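Local coordinates for protein SAG family member (Sag19) (Eimeria tenella, PDB 6ZZB) that is a surface antigen of the parasite with a CAP-type fold, whose molecular function is not known, at residues 52-57 / 189-194. Residues are numbered along the deposited sequence; the frame is centred on the assembly and turned at random.
Sequences DCLAII and KKVSCA
Cys53, Leu54 and Ile57 meet Val191 and Cys193 without any ring or planar side chain taking part; the helix packs on one face of strand 190-196. Helix 50-61 covers the face that carries Val191 and Cys193, whereas Ser192 and Ala194 on the other face touch helix 97-105. Along the edges of this strand run 203-211, antiparallel to it, and 73-74, parallel. The local helix and strand axes approach to 9.0 Å in an oblique crossing, 131° between N-to-C directions. Between 52-57 and 189-194 the contact is made by side chains alone; beside it, Thr50 OG1 adds a polar link, a hydrogen bond with Cys193 N.

Two clusters make up the interface. In the first, CB of Cys53 lies 3.9 Å from SG of Cys193. The sulfurs themselves, SG of Cys53 and SG of Cys193, stand 4.1 Å apart, too far for a bond: each is oxidised with a different partner, Cys138 and Cys208. In the second, CD1 of Leu54 closes to 3.5 Å on CG1 of Val191, the two side chains running alongside each other and pointing opposite ways. Val191 CG1, which makes this close contact, sits between the backbone N and the carbonyl carbon (chi1 65°). Ile57 links both clusters, since its CD1 is 4.1 Å from SG of Cys193 and 4.3 Å from CG1 of Val191.

Leu72 also touches Leu54 and Ile57, and Ile142 of helix 138-155 touches Cys53 and Ile57. This is one helix-sheet interface of an alpha-beta-alpha sandwich, consistent with the CAP fold. Both cysteines are spent in disulfides, so neither offers a thiol; one crosslink joins two helices, the other two strands, and apolar packing holds the interface between them.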
loop_
_atom_site.group_PDB
_atom_site.type_symbol
_atom_site.label_atom_id
_atom_site.label_comp_id
_atom_site.label_asym_id
_atom_site.label_seq_id
_atom_site.Cartn_x
_atom_site.Cartn_y
_atom_site.Cartn_z
ATOM N N ASP A 52 -13.096 -4.197 4.223
ATOM C CA ASP A 52 -12.478 -5.492 4.558
ATOM C C ASP A 52 -11.124 -5.280 5.230
ATOM O O ASP A 52 -10.654 -6.239 5.892
ATOM C CB ASP A 52 -12.318 -6.355 3.314
ATOM C CG ASP A 52 -12.198 -7.820 3.668
ATOM O OD1 ASP A 52 -13.061 -8.305 4.439
ATOM O OD2 ASP A 52 -11.196 -8.453 3.266
ATOM N N CYS A 53 -10.482 -4.149 5.018
ATOM C CA CYS A 53 -9.075 -3.915 5.437
ATOM C C CYS A 53 -8.972 -2.933 6.603
ATOM O O CYS A 53 -7.911 -2.902 7.254
ATOM C CB CYS A 53 -8.276 -3.376 4.260
ATOM S SG CYS A 53 -8.133 -4.511 2.856
ATOM N N LEU A 54 -9.967 -2.071 6.866
ATOM C CA LEU A 54 -9.760 -0.922 7.782
ATOM C C LEU A 54 -9.577 -1.433 9.221
ATOM O O LEU A 54 -8.781 -0.820 9.921
ATOM C CB LEU A 54 -10.938 0.045 7.639
ATOM C CG LEU A 54 -10.754 1.462 8.158
ATOM C CD1 LEU A 54 -9.478 2.103 7.661
ATOM C CD2 LEU A 54 -11.966 2.302 7.745
ATOM N N ALA A 55 -10.231 -2.517 9.607
ATOM C CA ALA A 55 -10.097 -3.064 10.981
ATOM C C ALA A 55 -8.642 -3.448 11.243
ATOM O O ALA A 55 -8.114 -3.048 12.298
ATOM C CB ALA A 55 -11.013 -4.240 11.199
ATOM N N ILE A 56 -8.031 -4.228 10.353
ATOM C CA ILE A 56 -6.626 -4.674 10.595
ATOM C C ILE A 56 -5.702 -3.456 10.523
ATOM O O ILE A 56 -4.788 -3.346 11.365
ATOM C CB ILE A 56 -6.193 -5.820 9.664
ATOM C CG1 ILE A 56 -4.788 -6.323 10.029
ATOM C CG2 ILE A 56 -6.230 -5.455 8.191
ATOM C CD1 ILE A 56 -4.636 -6.732 11.461
ATOM N N ILE A 57 -5.902 -2.527 9.599
ATOM C CA ILE A 57 -5.036 -1.328 9.507
ATOM C C ILE A 57 -5.109 -0.574 10.833
ATOM O O ILE A 57 -4.067 -0.180 11.389
ATOM C CB ILE A 57 -5.418 -0.454 8.301
ATOM C CG1 ILE A 57 -5.093 -1.192 6.994
ATOM C CG2 ILE A 57 -4.716 0.877 8.389
ATOM C CD1 ILE A 57 -5.646 -0.549 5.748
ATOM N N LYS A 189 -4.320 9.782 7.102
ATOM C CA LYS A 189 -5.605 10.083 7.791
ATOM C C LYS A 189 -6.777 9.251 7.219
ATOM O O LYS A 189 -7.749 8.915 7.924
ATOM C CB LYS A 189 -5.907 11.575 7.657
ATOM C CG LYS A 189 -4.817 12.515 8.179
ATOM C CD LYS A 189 -4.811 13.868 7.487
ATOM C CE LYS A 189 -3.491 14.608 7.602
ATOM N NZ LYS A 189 -2.504 14.127 6.601
ATOM N N LYS A 190 -6.690 8.910 5.927
ATOM C CA LYS A 190 -7.758 8.145 5.251
ATOM C C LYS A 190 -7.106 7.116 4.340
ATOM O O LYS A 190 -5.941 7.339 3.948
ATOM C CB LYS A 190 -8.649 9.069 4.415
ATOM C CG LYS A 190 -9.166 10.293 5.160
ATOM C CD LYS A 190 -10.192 11.041 4.371
ATOM C CE LYS A 190 -10.551 12.358 5.018
ATOM N NZ LYS A 190 -11.797 12.879 4.440
ATOM N N VAL A 191 -7.862 6.095 3.999
ATOM C CA VAL A 191 -7.355 5.022 3.110
ATOM C C VAL A 191 -8.474 4.492 2.232
ATOM O O VAL A 191 -9.616 4.409 2.663
ATOM C CB VAL A 191 -6.662 3.930 3.935
ATOM C CG1 VAL A 191 -7.628 3.201 4.854
ATOM C CG2 VAL A 191 -5.910 2.926 3.059
ATOM N N SER A 192 -8.134 4.175 0.989
ATOM C CA SER A 192 -9.012 3.453 0.058
ATOM C C SER A 192 -8.276 2.225 -0.459
ATOM O O SER A 192 -7.198 2.402 -1.038
ATOM C CB SER A 192 -9.419 4.345 -1.070
ATOM O OG SER A 192 -10.263 3.629 -1.972
ATOM N N CYS A 193 -8.840 1.050 -0.264
ATOM C CA CYS A 193 -8.205 -0.210 -0.688
ATOM C C CYS A 193 -9.038 -0.869 -1.776
ATOM O O CYS A 193 -10.270 -0.779 -1.767
ATOM C CB CYS A 193 -8.100 -1.186 0.465
ATOM S SG CYS A 193 -7.033 -0.642 1.838
ATOM N N ALA A 194 -8.375 -1.558 -2.691
ATOM C CA ALA A 194 -9.056 -2.330 -3.728
ATOM C C ALA A 194 -8.163 -3.472 -4.152
ATOM O O ALA A 194 -6.920 -3.375 -4.014
ATOM C CB ALA A 194 -9.409 -1.460 -4.907
#